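PDB 6NPS: AxyAgu115A from Amphibacillus xylanus NBRC 15112, which probably hydrolyses glycosidic bonds as a family GH115 alpha-glucuronidase, removing glucuronic acid side groups from xylan-type hemicellulose. Local coordinates for residues 848-862 with 918-932. The protein carries 3 engineered substitutions. Sequence-based numbering, arbitrary orientation.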
loop_
_atom_site.group_PDB
_atom_site.type_symbol
_atom_site.label_atom_id
_atom_site.label_comp_id
_atom_site.label_asym_id
_atom_site.label_seq_id
_atom_site.Cartn_x
_atom_site.Cartn_y
_atom_site.Cartn_z
ATOM N N VAL A 848 21.251 -11.316 -36.201
ATOM C CA VAL A 848 19.937 -10.921 -36.695
ATOM C C VAL A 848 19.948 -9.408 -36.787
ATOM O O VAL A 848 20.664 -8.729 -36.044
ATOM C CB VAL A 848 18.757 -11.405 -35.815
ATOM C CG1 VAL A 848 18.576 -12.921 -35.982
ATOM C CG2 VAL A 848 18.970 -11.035 -34.349
ATOM N N GLU A 849 19.165 -8.879 -37.714
ATOM C CA GLU A 849 19.159 -7.446 -37.975
ATOM C C GLU A 849 17.734 -6.913 -37.909
ATOM O O GLU A 849 16.844 -7.430 -38.586
ATOM C CB GLU A 849 19.795 -7.164 -39.340
ATOM C CG GLU A 849 19.857 -5.700 -39.773
ATOM C CD GLU A 849 20.560 -5.551 -41.134
ATOM O OE1 GLU A 849 21.778 -5.824 -41.211
ATOM O OE2 GLU A 849 19.895 -5.182 -42.127
ATOM N N TYR A 850 17.542 -5.867 -37.112
ATOM C CA TYR A 850 16.266 -5.193 -36.930
ATOM C C TYR A 850 16.332 -3.819 -37.572
ATOM O O TYR A 850 17.378 -3.162 -37.531
ATOM C CB TYR A 850 15.928 -5.064 -35.441
ATOM C CG TYR A 850 15.892 -6.382 -34.737
ATOM C CD1 TYR A 850 14.701 -7.063 -34.580
ATOM C CD2 TYR A 850 17.056 -6.965 -34.233
ATOM C CE1 TYR A 850 14.654 -8.267 -33.945
ATOM C CE2 TYR A 850 17.007 -8.176 -33.599
ATOM C CZ TYR A 850 15.811 -8.825 -33.471
ATOM O OH TYR A 850 15.752 -10.040 -32.858
ATOM N N HIS A 851 15.235 -3.397 -38.199
ATOM C CA HIS A 851 15.158 -2.082 -38.830
ATOM C C HIS A 851 14.164 -1.247 -38.042
ATOM O O HIS A 851 13.089 -1.741 -37.700
ATOM C CB HIS A 851 14.723 -2.181 -40.308
ATOM C CG HIS A 851 15.765 -2.782 -41.201
ATOM N ND1 HIS A 851 15.525 -3.116 -42.517
ATOM C CD2 HIS A 851 17.054 -3.123 -40.954
ATOM C CE1 HIS A 851 16.625 -3.623 -43.048
ATOM N NE2 HIS A 851 17.568 -3.641 -42.120
ATOM N N PHE A 852 14.520 -0.001 -37.734
ATOM C CA PHE A 852 13.597 0.827 -36.965
ATOM C C PHE A 852 13.826 2.299 -37.282
ATOM O O PHE A 852 14.932 2.702 -37.672
ATOM C CB PHE A 852 13.713 0.564 -35.441
ATOM C CG PHE A 852 15.023 0.988 -34.833
ATOM C CD1 PHE A 852 15.137 2.206 -34.176
ATOM C CD2 PHE A 852 16.141 0.161 -34.903
ATOM C CE1 PHE A 852 16.356 2.598 -33.601
ATOM C CE2 PHE A 852 17.353 0.543 -34.344
ATOM C CZ PHE A 852 17.465 1.764 -33.692
ATOM N N VAL A 853 12.766 3.097 -37.114
ATOM C CA VAL A 853 12.718 4.502 -37.553
ATOM C C VAL A 853 12.497 5.381 -36.324
ATOM O O VAL A 853 11.484 5.245 -35.628
ATOM C CB VAL A 853 11.600 4.752 -38.580
ATOM C CG1 VAL A 853 11.424 6.278 -38.871
ATOM C CG2 VAL A 853 11.880 3.983 -39.900
ATOM N N THR A 854 13.437 6.265 -36.049
ATOM C CA THR A 854 13.282 7.165 -34.924
ATOM C C THR A 854 12.692 8.486 -35.402
ATOM O O THR A 854 12.789 8.845 -36.578
ATOM C CB THR A 854 14.625 7.431 -34.255
ATOM O OG1 THR A 854 15.480 8.104 -35.196
ATOM C CG2 THR A 854 15.261 6.129 -33.823
ATOM N N GLN A 855 12.089 9.220 -34.463
ATOM C CA GLN A 855 11.637 10.582 -34.755
ATOM C C GLN A 855 12.735 11.632 -34.586
ATOM O O GLN A 855 12.682 12.681 -35.238
ATOM C CB GLN A 855 10.448 10.936 -33.863
ATOM C CG GLN A 855 9.331 9.944 -33.987
ATOM C CD GLN A 855 8.176 10.255 -33.083
ATOM O OE1 GLN A 855 8.138 9.833 -31.921
ATOM N NE2 GLN A 855 7.205 10.991 -33.611
ATOM N N GLU A 856 13.725 11.384 -33.727
ATOM C CA GLU A 856 14.797 12.332 -33.474
ATOM C C GLU A 856 16.112 11.582 -33.301
ATOM O O GLU A 856 16.139 10.480 -32.753
ATOM C CB GLU A 856 14.508 13.183 -32.226
ATOM C CG GLU A 856 13.896 14.550 -32.521
ATOM C CD GLU A 856 14.935 15.623 -32.869
ATOM O OE1 GLU A 856 15.017 16.633 -32.134
ATOM O OE2 GLU A 856 15.658 15.474 -33.880
ATOM N N ALA A 857 17.196 12.165 -33.799
ATOM C CA ALA A 857 18.514 11.643 -33.486
ATOM C C ALA A 857 18.775 11.825 -31.993
ATOM O O ALA A 857 18.163 12.670 -31.337
ATOM C CB ALA A 857 19.583 12.349 -34.333
ATOM N N GLY A 858 19.645 11.005 -31.441
ATOM C CA GLY A 858 20.030 11.182 -30.060
ATOM C C GLY A 858 20.356 9.860 -29.408
ATOM O O GLY A 858 20.452 8.821 -30.066
ATOM N N VAL A 859 20.521 9.927 -28.089
ATOM C CA VAL A 859 20.843 8.759 -27.293
ATOM C C VAL A 859 19.553 8.048 -26.932
ATOM O O VAL A 859 18.598 8.666 -26.419
ATOM C CB VAL A 859 21.627 9.142 -26.032
ATOM C CG1 VAL A 859 22.094 7.869 -25.308
ATOM C CG2 VAL A 859 22.821 10.019 -26.424
ATOM N N TYR A 860 19.521 6.752 -27.215
ATOM C CA TYR A 860 18.393 5.898 -26.898
ATOM C C TYR A 860 18.833 4.839 -25.910
ATOM O O TYR A 860 20.009 4.442 -25.872
ATOM C CB TYR A 860 17.808 5.247 -28.180
ATOM C CG TYR A 860 16.985 6.259 -28.960
ATOM C CD1 TYR A 860 17.609 7.254 -29.699
ATOM C CD2 TYR A 860 15.582 6.252 -28.910
ATOM C CE1 TYR A 860 16.861 8.212 -30.402
ATOM C CE2 TYR A 860 14.828 7.205 -29.610
ATOM C CZ TYR A 860 15.479 8.179 -30.352
ATOM O OH TYR A 860 14.763 9.138 -31.040
ATOM N N GLU A 861 17.877 4.385 -25.109
ATOM C CA GLU A 861 18.065 3.191 -24.301
ATOM C C GLU A 861 17.619 1.982 -25.108
ATOM O O GLU A 861 16.544 1.990 -25.710
ATOM C CB GLU A 861 17.289 3.266 -22.986
ATOM C CG GLU A 861 17.825 4.315 -22.026
ATOM C CD GLU A 861 18.963 3.815 -21.137
ATOM O OE1 GLU A 861 19.643 2.830 -21.506
ATOM O OE2 GLU A 861 19.185 4.418 -20.062
ATOM N N LEU A 862 18.464 0.958 -25.128
ATOM C CA LEU A 862 18.188 -0.309 -25.781
ATOM C C LEU A 862 18.124 -1.355 -24.678
ATOM O O LEU A 862 19.121 -1.617 -24.006
ATOM C CB LEU A 862 19.270 -0.626 -26.816
ATOM C CG LEU A 862 19.278 -1.996 -27.480
ATOM C CD1 LEU A 862 18.158 -2.095 -28.479
ATOM C CD2 LEU A 862 20.626 -2.217 -28.187
ATOM N N LYS A 918 20.105 -3.136 -20.013
ATOM C CA LYS A 918 19.985 -1.874 -20.743
ATOM C C LYS A 918 21.359 -1.349 -21.132
ATOM O O LYS A 918 22.315 -1.439 -20.354
ATOM C CB LYS A 918 19.279 -0.776 -19.921
ATOM C CG LYS A 918 17.818 -1.000 -19.728
ATOM C CD LYS A 918 17.177 0.135 -18.947
ATOM C CE LYS A 918 15.886 -0.332 -18.273
ATOM N NZ LYS A 918 15.294 0.707 -17.386
ATOM N N THR A 919 21.435 -0.768 -22.327
ATOM C CA THR A 919 22.636 -0.148 -22.859
ATOM C C THR A 919 22.208 1.095 -23.636
ATOM O O THR A 919 21.104 1.147 -24.166
ATOM C CB THR A 919 23.419 -1.147 -23.753
ATOM O OG1 THR A 919 24.665 -0.579 -24.155
ATOM C CG2 THR A 919 22.626 -1.504 -24.989
ATOM N N LYS A 920 23.063 2.111 -23.673
ATOM C CA LYS A 920 22.755 3.307 -24.446
ATOM C C LYS A 920 23.343 3.195 -25.852
ATOM O O LYS A 920 24.449 2.685 -26.035
ATOM C CB LYS A 920 23.280 4.567 -23.747
ATOM C CG LYS A 920 22.584 4.882 -22.423
ATOM C CD LYS A 920 22.973 6.277 -21.931
ATOM C CE LYS A 920 22.998 6.375 -20.403
ATOM N NZ LYS A 920 21.653 6.172 -19.782
ATOM N N ILE A 921 22.587 3.661 -26.850
ATOM C CA ILE A 921 23.034 3.664 -28.240
ATOM C C ILE A 921 22.725 5.034 -28.831
ATOM O O ILE A 921 21.873 5.771 -28.337
ATOM C CB ILE A 921 22.361 2.537 -29.069
ATOM C CG1 ILE A 921 20.833 2.729 -29.094
ATOM C CG2 ILE A 921 22.728 1.130 -28.488
ATOM C CD1 ILE A 921 20.056 1.846 -30.103
ATOM N N THR A 922 23.447 5.401 -29.881
ATOM C CA THR A 922 23.151 6.638 -30.594
ATOM C C THR A 922 22.496 6.287 -31.919
ATOM O O THR A 922 23.024 5.471 -32.680
ATOM C CB THR A 922 24.411 7.485 -30.793
ATOM O OG1 THR A 922 25.123 7.580 -29.546
ATOM C CG2 THR A 922 24.056 8.913 -31.303
ATOM N N CYS A 923 21.327 6.862 -32.173
ATOM C CA CYS A 923 20.621 6.636 -33.424
ATOM C C CYS A 923 20.584 7.902 -34.259
ATOM O O CYS A 923 20.599 9.023 -33.732
ATOM C CB CYS A 923 19.183 6.148 -33.201
ATOM S SG CYS A 923 19.012 4.792 -32.050
ATOM N N GLU A 924 20.496 7.691 -35.568
ATOM C CA GLU A 924 20.215 8.730 -36.540
ATOM C C GLU A 924 18.726 9.074 -36.530
ATOM O O GLU A 924 17.891 8.341 -35.994
ATOM C CB GLU A 924 20.632 8.268 -37.930
ATOM C CG GLU A 924 22.076 8.573 -38.260
ATOM C CD GLU A 924 22.715 7.525 -39.159
ATOM O OE1 GLU A 924 22.215 7.326 -40.292
ATOM O OE2 GLU A 924 23.723 6.909 -38.737
ATOM N N GLN A 925 18.396 10.215 -37.121
ATOM C CA GLN A 925 17.006 10.526 -37.416
ATOM C C GLN A 925 16.529 9.644 -38.559
ATOM O O GLN A 925 17.241 9.466 -39.551
ATOM C CB GLN A 925 16.872 11.993 -37.800
ATOM C CG GLN A 925 15.498 12.578 -37.656
ATOM C CD GLN A 925 15.465 14.000 -38.178
ATOM O OE1 GLN A 925 15.171 14.938 -37.438
ATOM N NE2 GLN A 925 15.789 14.169 -39.458
ATOM N N GLY A 926 15.329 9.082 -38.431
ATOM C CA GLY A 926 14.843 8.249 -39.521
ATOM C C GLY A 926 15.266 6.795 -39.413
ATOM O O GLY A 926 15.282 6.246 -38.313
ATOM N N LEU A 927 15.613 6.174 -40.537
ATOM C CA LEU A 927 15.828 4.732 -40.592
ATOM C C LEU A 927 17.152 4.330 -39.941
ATOM O O LEU A 927 18.201 4.897 -40.251
ATOM C CB LEU A 927 15.799 4.264 -42.044
ATOM C CG LEU A 927 16.126 2.796 -42.296
ATOM C CD1 LEU A 927 15.107 1.934 -41.609
ATOM C CD2 LEU A 927 16.169 2.502 -43.816
ATOM N N ASN A 928 17.096 3.333 -39.047
ATOM C CA ASN A 928 18.264 2.797 -38.353
ATOM C C ASN A 928 18.298 1.278 -38.508
ATOM O O ASN A 928 17.264 0.628 -38.692
ATOM C CB ASN A 928 18.255 3.132 -36.827
ATOM C CG ASN A 928 18.511 4.612 -36.543
ATOM O OD1 ASN A 928 19.651 5.038 -36.308
ATOM N ND2 ASN A 928 17.449 5.404 -36.575
ATOM N N LYS A 929 19.499 0.715 -38.403
ATOM C CA LYS A 929 19.719 -0.730 -38.380
ATOM C C LYS A 929 20.355 -1.116 -37.051
ATOM O O LYS A 929 21.246 -0.413 -36.566
ATOM C CB LYS A 929 20.655 -1.171 -39.493
ATOM C CG LYS A 929 20.018 -1.422 -40.845
ATOM C CD LYS A 929 21.034 -1.187 -41.981
ATOM C CE LYS A 929 22.159 -2.259 -42.066
ATOM N NZ LYS A 929 23.060 -2.440 -40.865
ATOM N N LEU A 930 19.901 -2.230 -36.472
ATOM C CA LEU A 930 20.476 -2.787 -35.251
ATOM C C LEU A 930 20.811 -4.251 -35.500
ATOM O O LEU A 930 19.922 -5.040 -35.831
ATOM C CB LEU A 930 19.511 -2.654 -34.057
ATOM C CG LEU A 930 19.847 -3.558 -32.854
ATOM C CD1 LEU A 930 21.086 -3.043 -32.088
ATOM C CD2 LEU A 930 18.645 -3.759 -31.881
ATOM N N ARG A 931 22.084 -4.617 -35.359
ATOM C CA ARG A 931 22.510 -6.010 -35.464
ATOM C C ARG A 931 22.814 -6.544 -34.084
ATOM O O ARG A 931 23.540 -5.900 -33.319
ATOM C CB ARG A 931 23.745 -6.153 -36.353
ATOM C CG ARG A 931 23.488 -5.820 -37.787
ATOM C CD ARG A 931 24.722 -5.980 -38.674
ATOM N NE ARG A 931 24.325 -5.741 -40.054
ATOM C CZ ARG A 931 25.108 -5.908 -41.109
ATOM N NH1 ARG A 931 26.356 -6.314 -40.951
ATOM N NH2 ARG A 931 24.633 -5.666 -42.325
ATOM N N ILE A 932 22.286 -7.725 -33.773
ATOM C CA ILE A 932 22.636 -8.438 -32.553
ATOM C C ILE A 932 23.407 -9.696 -32.940
ATOM O O ILE A 932 22.913 -10.536 -33.713
ATOM C CB ILE A 932 21.395 -8.779 -31.726
ATOM C CG1 ILE A 932 20.590 -7.488 -31.506
ATOM C CG2 ILE A 932 21.785 -9.478 -30.434
ATOM C CD1 ILE A 932 19.427 -7.689 -30.621
#
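Strand 848-854 pairs antiparallel with strand 926-932 (axes 146° apart), and strand 858-862 pairs likewise with strand 918-923; the register slips by one residue between Thr854 and Gly858, where each segment turns from one pairing to the other. On the side of the first pairing that carries Glu849, His851, Lys929 and Arg931, the Glu849 carboxylate lies nearly coplanar with the Arg931 guanidinium, planes 9° apart. Its OE1 forms a salt bridge with Arg931, taking NE at 2.8 Å and a weak NH2 bond, while OE2 accepts from His851 NE2 at 2.8 Å; both NE and His851 NE2 approach on the anti side, each somewhat out of the carboxylate plane. Extended, with CG anti to the backbone N (chi1 180°), Glu849 runs alongside Arg931; Lys929 lays its CG beside His851 CD2, and its NZ makes a long ion pair with Glu849 OE1. With alanine in place of Glu849, the Arg931 guanidinium would probably lose its carboxylate mate and the His851 imidazole one hold on its rotation. Within this C-terminal domain, probably a galactose-binding-like beta-sandwich, the two pairings turn their other sides toward each other: Leu862 CD1 meets Leu930 CD2 at 3.8 Å. Asn928 CB sits over one face of the Phe852 ring, 3.7 Å from its centroid, whereas Cys923 SG lies at that ring's edge, 3.8 Å from Phe852 CZ, and also approaches Tyr860 CD1 obliquely. At the turns, Glu924 O accepts from both Thr854 OG1 (2.6 Å) and Asn928 ND2, the latter from above the carbonyl plane. Asn928 OD1 receives Glu924 N on a lone pair and also bonds Asn885, fixing the amide's rotation. On the side that also carries Val859, Lys920 NZ forms a salt bridge with Glu861 OE2 (3.0 Å), from above the carboxylate plane.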